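Metallo-beta-lactamase (Serratia marcescens, PDB 6K4X) hydrolyses the beta-lactam ring of antibiotics as a subclass B3 metallo-beta-lactamase with two zinc ions in its active site. Local coordinates at residues A[65-77]-A[148-160]. Residues are numbered along the deposited sequence; the frame is centred on the assembly and turned at random.
Sequences VKYILSTHSHEDH and PGHTEGGITWTWQ. With ZN (zinc ion), chain B; ZN (zinc ion), chain C; D0U (4-azanyl-2-sulfanyl-benzoic acid), chain E.
His72, His74 and His150 meet at one zinc ion. His72 binds it through NE2 at 2.0 Å, His74 through ND1 and His150 through NE2. The sulfur S1 of 4-azanyl-2-sulfanyl-benzoic acid, probably a thiolate, is the fourth ligand at 2.3 Å. S1 bridges to the second zinc, which is also held by Asp76 OD2, His77 NE2, inhibitor O2 and His215. His150 and His72 form an offset edge-to-face pair, CD2 of His150 over one face of His72 toward its rim, planes at 75°. CG of His150 lies anti to the backbone N (chi1 -179°), which carries NE2 across to the metal. The two segments supply all three protein ligands of the first zinc and two of the three of the second. His72 to His77 spell the HxHxDH motif of the metallo-beta-lactamase fold, an alpha-beta/beta-alpha sandwich with strand 65-69 in one sheet and strand 155-163 in the other. Second-shell hydrogen bonds fix the rotation of the rings: His72 ND1 to Asp174 OD1, His74 NE2 to Asp111 OD2 and His150 ND1 to Thr177 O. Thr151 packs against two histidines, CG2 3.6 Å from His74 NE2 and OG1 3.4 Å from His72 CB; its main polar partner is Asn98. Farther out, the backbones join. Ile155 N donates to Thr71 O at 3.0 Å, and Gly154 CA lends the same oxygen a CA-H...O contact. Ser70 O takes a weak bond from Trp157 NE1 (3.1 Å, 142° at the hydrogen) at the indole edge. A water lies within hydrogen-bonding distance of Ser70 O and Gly153 O. Leu69 CB sits over one indole face, 3.8 Å from the centroid of the six-membered ring, while Ile155 CG2 covers the opposite face.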
ATOM      1  N   VAL A  65      -1.230   7.219  16.578  1.00  6.17           N
ATOM      2  CA  VAL A  65      -0.723   6.391  15.479  1.00  6.78           C
ATOM      3  C   VAL A  65       0.710   5.973  15.817  1.00  6.28           C
ATOM      4  O   VAL A  65       1.597   6.825  15.947  1.00  7.31           O
ATOM      5  CB  VAL A  65      -0.752   7.155  14.150  1.00  7.20           C
ATOM      6  CG1 VAL A  65      -0.170   6.303  13.034  1.00  8.08           C
ATOM      7  CG2 VAL A  65      -2.153   7.640  13.790  1.00  7.67           C
ATOM      8  N   LYS A  66       0.929   4.671  15.987  1.00  6.49           N
ATOM      9  CA  LYS A  66       2.197   4.180  16.514  1.00  6.74           C
ATOM     10  C   LYS A  66       3.127   3.627  15.437  1.00  6.63           C
ATOM     11  O   LYS A  66       4.343   3.649  15.633  1.00  7.34           O
ATOM     12  CB  LYS A  66       1.946   3.111  17.577  1.00  6.83           C
ATOM     13  CG  LYS A  66       1.099   3.592  18.744  1.00  7.27           C
ATOM     14  CD  LYS A  66       1.516   4.908  19.349  1.00  7.71           C
ATOM     15  CE  LYS A  66       0.637   5.305  20.517  1.00  8.27           C
ATOM     16  NZ  LYS A  66       0.991   6.623  21.071  1.00  9.09           N
ATOM     17  N   TYR A  67       2.558   3.137  14.342  1.00  6.22           N
ATOM     18  CA  TYR A  67       3.339   2.609  13.221  1.00  6.32           C
ATOM     19  C   TYR A  67       2.756   3.165  11.932  1.00  5.82           C
ATOM     20  O   TYR A  67       1.520   3.302  11.820  1.00  6.84           O
ATOM     21  CB  TYR A  67       3.280   1.086  13.134  1.00  7.21           C
ATOM     22  CG  TYR A  67       4.005   0.368  14.237  1.00  7.80           C
ATOM     23  CD1 TYR A  67       5.380   0.395  14.288  1.00  8.88           C
ATOM     24  CD2 TYR A  67       3.337  -0.341  15.218  1.00 10.26           C
ATOM     25  CE1 TYR A  67       6.089  -0.263  15.275  1.00 10.83           C
ATOM     26  CE2 TYR A  67       4.033  -1.001  16.229  1.00 12.79           C
ATOM     27  CZ  TYR A  67       5.413  -0.956  16.256  1.00 12.07           C
ATOM     28  OH  TYR A  67       6.142  -1.600  17.224  1.00 16.59           O
ATOM     29  N   ILE A  68       3.631   3.458  10.972  1.00  5.53           N
ATOM     30  CA  ILE A  68       3.255   3.742   9.601  1.00  6.15           C
ATOM     31  C   ILE A  68       3.906   2.648   8.757  1.00  5.76           C
ATOM     32  O   ILE A  68       5.135   2.515   8.755  1.00  6.96           O
ATOM     33  CB  ILE A  68       3.724   5.137   9.157  1.00  6.39           C
ATOM     34  CG1 ILE A  68       3.137   6.236  10.035  1.00  6.49           C
ATOM     35  CG2 ILE A  68       3.392   5.362   7.695  1.00  7.32           C
ATOM     36  CD1 ILE A  68       3.807   7.590   9.903  1.00  7.73           C
ATOM     37  N   LEU A  69       3.095   1.908   8.024  1.00  5.49           N
ATOM     38  CA  LEU A  69       3.548   0.817   7.191  1.00  5.80           C
ATOM     39  C   LEU A  69       3.641   1.299   5.756  1.00  6.01           C
ATOM     40  O   LEU A  69       2.685   1.881   5.261  1.00  7.47           O
ATOM     41  CB  LEU A  69       2.564  -0.349   7.293  1.00  6.36           C
ATOM     42  CG  LEU A  69       2.204  -0.782   8.709  1.00  7.02           C
ATOM     43  CD1 LEU A  69       1.308  -2.001   8.665  1.00  7.88           C
ATOM     44  CD2 LEU A  69       3.427  -1.026   9.557  1.00  7.82           C
ATOM     45  N   SER A  70       4.743   0.997   5.074  1.00  5.62           N
ATOM     46  CA  SER A  70       4.953   1.418   3.696  1.00  5.48           C
ATOM     47  C   SER A  70       4.757   0.231   2.763  1.00  5.85           C
ATOM     48  O   SER A  70       5.394  -0.823   2.949  1.00  6.61           O
ATOM     49  CB  SER A  70       6.337   1.989   3.545  1.00  5.75           C
ATOM     50  OG  SER A  70       6.632   2.299   2.181  1.00  6.54           O
ATOM     51  N   THR A  71       3.945   0.406   1.718  1.00  5.76           N
ATOM     52  CA  THR A  71       3.901  -0.567   0.612  1.00  6.25           C
ATOM     53  C   THR A  71       5.194  -0.471  -0.210  1.00  6.03           C
ATOM     54  O   THR A  71       6.007  -1.396  -0.233  1.00  6.00           O
ATOM     55  CB  THR A  71       2.667  -0.382  -0.285  1.00  6.97           C
ATOM     56  OG1 THR A  71       2.622   0.977  -0.732  1.00  7.06           O
ATOM     57  CG2 THR A  71       1.377  -0.771   0.409  1.00  7.42           C
ATOM     58  N   HIS A  72       5.396   0.661  -0.892  1.00  6.08           N
ATOM     59  CA  HIS A  72       6.638   0.865  -1.590  1.00  6.12           C
ATOM     60  C   HIS A  72       6.986   2.347  -1.664  1.00  5.92           C
ATOM     61  O   HIS A  72       6.161   3.236  -1.464  1.00  6.14           O
ATOM     62  CB  HIS A  72       6.662   0.199  -2.978  1.00  6.17           C
ATOM     63  CG  HIS A  72       5.862   0.893  -4.026  1.00  5.40           C
ATOM     64  ND1 HIS A  72       4.559   0.584  -4.284  1.00  6.39           N
ATOM     65  CD2 HIS A  72       6.193   1.872  -4.906  1.00  5.59           C
ATOM     66  CE1 HIS A  72       4.124   1.320  -5.293  1.00  6.54           C
ATOM     67  NE2 HIS A  72       5.107   2.162  -5.703  1.00  6.27           N
ATOM     68  N   SER A  73       8.261   2.579  -1.990  1.00  6.30           N
ATOM     69  CA  SER A  73       8.941   3.854  -1.806  1.00  6.29           C
ATOM     70  C   SER A  73       8.977   4.677  -3.093  1.00  6.37           C
ATOM     71  O   SER A  73      10.058   5.031  -3.576  1.00  7.17           O
ATOM     72  CB  SER A  73      10.319   3.568  -1.285  1.00  7.05           C
ATOM     73  OG  SER A  73      10.975   2.573  -2.066  1.00  8.42           O
ATOM     74  N   HIS A  74       7.777   5.012  -3.604  1.00  6.13           N
ATOM     75  CA  HIS A  74       7.642   6.039  -4.638  1.00  6.40           C
ATOM     76  C   HIS A  74       6.816   7.185  -4.068  1.00  6.34           C
ATOM     77  O   HIS A  74       6.080   7.014  -3.098  1.00  6.80           O
ATOM     78  CB  HIS A  74       6.971   5.503  -5.903  1.00  6.21           C
ATOM     79  CG  HIS A  74       7.801   4.488  -6.610  1.00  6.29           C
ATOM     80  ND1 HIS A  74       7.280   3.521  -7.415  1.00  6.37           N
ATOM     81  CD2 HIS A  74       9.142   4.352  -6.654  1.00  6.37           C
ATOM     82  CE1 HIS A  74       8.278   2.814  -7.898  1.00  5.70           C
ATOM     83  NE2 HIS A  74       9.419   3.297  -7.458  1.00  6.36           N
ATOM     84  N   GLU A  75       6.987   8.358  -4.665  1.00  6.33           N
ATOM     85  CA  GLU A  75       6.454   9.608  -4.131  1.00  6.79           C
ATOM     86  C   GLU A  75       4.938   9.576  -3.937  1.00  6.86           C
ATOM     87  O   GLU A  75       4.426  10.311  -3.093  1.00  7.69           O
ATOM     88  CB  GLU A  75       6.872  10.772  -5.020  1.00  9.05           C
ATOM     89  CG  GLU A  75       6.168  10.816  -6.371  1.00 11.99           C
ATOM     90  CD  GLU A  75       6.417  11.993  -7.307  1.00 17.15           C
ATOM     91  OE1 GLU A  75       6.513  13.120  -6.808  1.00 21.91           O
ATOM     92  OE2 GLU A  75       6.485  11.780  -8.545  1.00 21.51           O
ATOM     93  N   ASP A  76       4.205   8.843  -4.761  1.00  5.54           N
ATOM     94  CA  ASP A  76       2.755   8.833  -4.663  1.00  6.02           C
ATOM     95  C   ASP A  76       2.243   8.098  -3.413  1.00  5.95           C
ATOM     96  O   ASP A  76       1.171   8.448  -2.922  1.00  7.04           O
ATOM     97  CB  ASP A  76       2.109   8.294  -5.934  1.00  5.94           C
ATOM     98  CG  ASP A  76       2.533   6.918  -6.406  1.00  5.90           C
ATOM     99  OD1 ASP A  76       3.689   6.518  -6.145  1.00  7.21           O
ATOM    100  OD2 ASP A  76       1.696   6.269  -7.075  1.00  6.36           O
ATOM    101  N   HIS A  77       2.958   7.064  -2.955  1.00  5.78           N
ATOM    102  CA  HIS A  77       2.520   6.303  -1.782  1.00  6.14           C
ATOM    103  C   HIS A  77       3.238   6.758  -0.517  1.00  5.70           C
ATOM    104  O   HIS A  77       2.697   6.631   0.598  1.00  6.44           O
ATOM    105  CB  HIS A  77       2.760   4.810  -1.994  1.00  6.49           C
ATOM    106  CG  HIS A  77       2.171   4.341  -3.277  1.00  6.78           C
ATOM    107  ND1 HIS A  77       0.809   4.130  -3.454  1.00  6.02           N
ATOM    108  CD2 HIS A  77       2.744   4.173  -4.488  1.00  6.17           C
ATOM    109  CE1 HIS A  77       0.609   3.821  -4.729  1.00  6.14           C
ATOM    110  NE2 HIS A  77       1.760   3.863  -5.394  1.00  6.12           N
ATOM    111  N   PRO A 148       8.053  -8.041  -3.949  1.00  6.51           N
ATOM    112  CA  PRO A 148       8.980  -7.252  -4.756  1.00  7.09           C
ATOM    113  C   PRO A 148       8.632  -7.286  -6.248  1.00  6.43           C
ATOM    114  O   PRO A 148       7.828  -8.105  -6.729  1.00  7.53           O
ATOM    115  CB  PRO A 148      10.319  -7.949  -4.494  1.00  7.74           C
ATOM    116  CG  PRO A 148       9.929  -9.400  -4.288  1.00  7.35           C
ATOM    117  CD  PRO A 148       8.661  -9.293  -3.461  1.00  7.26           C
ATOM    118  N   GLY A 149       9.285  -6.401  -6.977  1.00  6.88           N
ATOM    119  CA  GLY A 149       9.246  -6.399  -8.405  1.00  6.86           C
ATOM    120  C   GLY A 149       9.058  -5.008  -8.951  1.00  6.73           C
ATOM    121  O   GLY A 149       9.860  -4.523  -9.731  1.00  8.04           O
ATOM    122  N   HIS A 150       7.993  -4.331  -8.531  1.00  5.99           N
ATOM    123  CA  HIS A 150       7.836  -2.882  -8.785  1.00  6.36           C
ATOM    124  C   HIS A 150       8.923  -2.091  -8.047  1.00  6.22           C
ATOM    125  O   HIS A 150       9.415  -1.083  -8.571  1.00  6.89           O
ATOM    126  CB  HIS A 150       6.409  -2.478  -8.465  1.00  6.29           C
ATOM    127  CG  HIS A 150       6.081  -1.052  -8.696  1.00  5.93           C
ATOM    128  ND1 HIS A 150       5.697  -0.591  -9.919  1.00  6.02           N
ATOM    129  CD2 HIS A 150       6.002  -0.007  -7.846  1.00  6.51           C
ATOM    130  CE1 HIS A 150       5.374   0.698  -9.804  1.00  6.24           C
ATOM    131  NE2 HIS A 150       5.601   1.101  -8.547  1.00  6.66           N
ATOM    132  N   THR A 151       9.260  -2.564  -6.844  1.00  6.05           N
ATOM    133  CA  THR A 151      10.417  -2.118  -6.089  1.00  6.30           C
ATOM    134  C   THR A 151      10.960  -3.341  -5.366  1.00  6.88           C
ATOM    135  O   THR A 151      10.220  -4.299  -5.121  1.00  6.88           O
ATOM    136  CB  THR A 151      10.112  -1.021  -5.043  1.00  6.33           C
ATOM    137  OG1 THR A 151       9.326  -1.581  -3.980  1.00  6.37           O
ATOM    138  CG2 THR A 151       9.484   0.228  -5.614  1.00  6.62           C
ATOM    139  N   GLU A 152      12.234  -3.301  -4.976  1.00  7.14           N
ATOM    140  CA  GLU A 152      12.793  -4.483  -4.333  1.00  7.67           C
ATOM    141  C   GLU A 152      12.197  -4.716  -2.941  1.00  6.73           C
ATOM    142  O   GLU A 152      12.059  -5.868  -2.514  1.00  7.18           O
ATOM    143  CB  GLU A 152      14.308  -4.340  -4.191  1.00  8.77           C
ATOM    144  CG  GLU A 152      15.095  -4.491  -5.474  1.00 13.01           C
ATOM    145  CD  GLU A 152      16.593  -4.643  -5.298  1.00 18.91           C
ATOM    146  OE1 GLU A 152      17.053  -4.572  -4.153  1.00 20.39           O
ATOM    147  OE2 GLU A 152      17.291  -4.858  -6.322  1.00 27.51           O
ATOM    148  N   GLY A 153      11.832  -3.635  -2.235  1.00  6.08           N
ATOM    149  CA  GLY A 153      11.354  -3.782  -0.857  1.00  6.20           C
ATOM    150  C   GLY A 153       9.841  -3.692  -0.717  1.00  5.77           C
ATOM    151  O   GLY A 153       9.355  -3.477   0.386  1.00  6.35           O
ATOM    152  N   GLY A 154       9.088  -3.936  -1.785  1.00  5.75           N
ATOM    153  CA  GLY A 154       7.624  -3.846  -1.719  1.00  5.68           C
ATOM    154  C   GLY A 154       7.049  -4.811  -0.713  1.00  5.63           C
ATOM    155  O   GLY A 154       7.461  -5.980  -0.686  1.00  5.85           O
ATOM    156  N   ILE A 155       6.072  -4.353   0.076  1.00  6.01           N
ATOM    157  CA  ILE A 155       5.381  -5.170   1.037  1.00  5.71           C
ATOM    158  C   ILE A 155       3.884  -4.996   0.832  1.00  5.14           C
ATOM    159  O   ILE A 155       3.373  -3.873   0.722  1.00  6.25           O
ATOM    160  CB  ILE A 155       5.752  -4.806   2.486  1.00  5.97           C
ATOM    161  CG1 ILE A 155       7.242  -5.006   2.778  1.00  6.54           C
ATOM    162  CG2 ILE A 155       4.883  -5.576   3.473  1.00  6.28           C
ATOM    163  CD1 ILE A 155       7.709  -6.437   2.851  1.00  7.72           C
ATOM    164  N   THR A 156       3.178  -6.130   0.832  1.00  5.87           N
ATOM    165  CA  THR A 156       1.728  -6.222   0.923  1.00  5.74           C
ATOM    166  C   THR A 156       1.364  -6.618   2.353  1.00  6.00           C
ATOM    167  O   THR A 156       1.992  -7.515   2.919  1.00  6.62           O
ATOM    168  CB  THR A 156       1.223  -7.237  -0.105  1.00  6.03           C
ATOM    169  OG1 THR A 156       1.402  -6.704  -1.414  1.00  6.19           O
ATOM    170  CG2 THR A 156      -0.212  -7.653   0.065  1.00  6.20           C
ATOM    171  N   TRP A 157       0.420  -5.910   2.962  1.00  5.83           N
ATOM    172  CA  TRP A 157       0.149  -6.005   4.392  1.00  5.87           C
ATOM    173  C   TRP A 157      -1.220  -6.639   4.600  1.00  6.22           C
ATOM    174  O   TRP A 157      -2.174  -6.269   3.887  1.00  6.94           O
ATOM    175  CB  TRP A 157       0.190  -4.613   5.021  1.00  6.34           C
ATOM    176  CG  TRP A 157       1.482  -3.883   4.853  1.00  6.85           C
ATOM    177  CD1 TRP A 157       1.771  -3.016   3.845  1.00  7.08           C
ATOM    178  CD2 TRP A 157       2.671  -3.954   5.663  1.00  6.89           C
ATOM    179  NE1 TRP A 157       3.013  -2.479   3.995  1.00  8.13           N
ATOM    180  CE2 TRP A 157       3.591  -3.042   5.095  1.00  7.32           C
ATOM    181  CE3 TRP A 157       3.041  -4.647   6.819  1.00  7.45           C
ATOM    182  CZ2 TRP A 157       4.840  -2.796   5.639  1.00  8.57           C
ATOM    183  CZ3 TRP A 157       4.276  -4.385   7.366  1.00  8.23           C
ATOM    184  CH2 TRP A 157       5.152  -3.484   6.771  1.00  7.98           C
ATOM    185  N   THR A 158      -1.360  -7.541   5.579  1.00  6.21           N
ATOM    186  CA  THR A 158      -2.639  -8.217   5.792  1.00  6.36           C
ATOM    187  C   THR A 158      -3.015  -8.244   7.274  1.00  6.05           C
ATOM    188  O   THR A 158      -2.176  -8.232   8.167  1.00  6.62           O
ATOM    189  CB  THR A 158      -2.627  -9.646   5.243  1.00  6.45           C
ATOM    190  OG1 THR A 158      -1.660 -10.435   5.943  1.00  7.57           O
ATOM    191  CG2 THR A 158      -2.299  -9.668   3.768  1.00  7.38           C
ATOM    192  N   TRP A 159      -4.322  -8.250   7.520  1.00  6.01           N
ATOM    193  CA  TRP A 159      -4.838  -8.305   8.863  1.00  6.09           C
ATOM    194  C   TRP A 159      -6.276  -8.798   8.832  1.00  6.20           C
ATOM    195  O   TRP A 159      -6.833  -9.059   7.767  1.00  7.49           O
ATOM    196  CB  TRP A 159      -4.729  -6.944   9.538  1.00  6.44           C
ATOM    197  CG  TRP A 159      -5.518  -5.859   8.869  1.00  6.33           C
ATOM    198  CD1 TRP A 159      -6.818  -5.518   9.094  1.00  6.89           C
ATOM    199  CD2 TRP A 159      -5.033  -4.941   7.877  1.00  6.42           C
ATOM    200  NE1 TRP A 159      -7.177  -4.461   8.302  1.00  6.84           N
ATOM    201  CE2 TRP A 159      -6.094  -4.076   7.551  1.00  6.73           C
ATOM    202  CE3 TRP A 159      -3.793  -4.748   7.267  1.00  7.18           C
ATOM    203  CZ2 TRP A 159      -5.941  -3.053   6.623  1.00  7.62           C
ATOM    204  CZ3 TRP A 159      -3.639  -3.741   6.348  1.00  7.49           C
ATOM    205  CH2 TRP A 159      -4.701  -2.897   6.045  1.00  7.93           C
ATOM    206  N   GLN A 160      -6.870  -8.928  10.015  1.00  6.15           N
ATOM    207  CA  GLN A 160      -8.260  -9.288  10.135  1.00  6.89           C
ATOM    208  C   GLN A 160      -9.003  -8.178  10.850  1.00  6.91           C
ATOM    209  O   GLN A 160      -8.511  -7.685  11.859  1.00  8.53           O
ATOM    210  CB  GLN A 160      -8.421 -10.589  10.912  1.00  9.69           C
ATOM    211  CG  GLN A 160      -7.741 -11.754  10.216  1.00 15.31           C
ATOM    212  CD  GLN A 160      -8.306 -13.096  10.599  1.00 25.82           C
ATOM    213  OE1 GLN A 160      -9.228 -13.207  11.412  1.00 38.29           O
ATOM    214  NE2 GLN A 160      -7.757 -14.132   9.986  1.00 28.84           N
TER
HETATM  215 ZN    ZN B 301       5.332   2.857  -7.589  1.00  6.27          ZN
HETATM  216 ZN    ZN C 302       1.908   4.238  -7.383  1.00  6.45          ZN
HETATM  217  O2  D0U E 304       2.126   2.109  -8.135  1.00  6.85           O
HETATM  218  C7  D0U E 304       2.083   1.836  -9.354  1.00  6.52           C
HETATM  219  O1  D0U E 304       1.544   0.776  -9.786  1.00  7.73           O
HETATM  220  C3  D0U E 304       2.688   2.742 -10.368  1.00  6.68           C
HETATM  221  C2  D0U E 304       2.358   2.464 -11.723  1.00  7.58           C
HETATM  222  C4  D0U E 304       3.526   3.826 -10.053  1.00  6.72           C
HETATM  223  S1  D0U E 304       3.973   4.427  -8.520  1.00  6.27           S
HETATM  224  C5  D0U E 304       4.039   4.573 -11.138  1.00  7.61           C
HETATM  225  C6  D0U E 304       3.732   4.291 -12.471  1.00  8.26           C
HETATM  226  N1  D0U E 304       4.228   5.075 -13.505  1.00 11.20           N
HETATM  227  C1  D0U E 304       2.880   3.259 -12.743  1.00  8.04           C
HETATM  228  O   HOH W   1       7.901  -1.705   2.099  1.00  6.70           O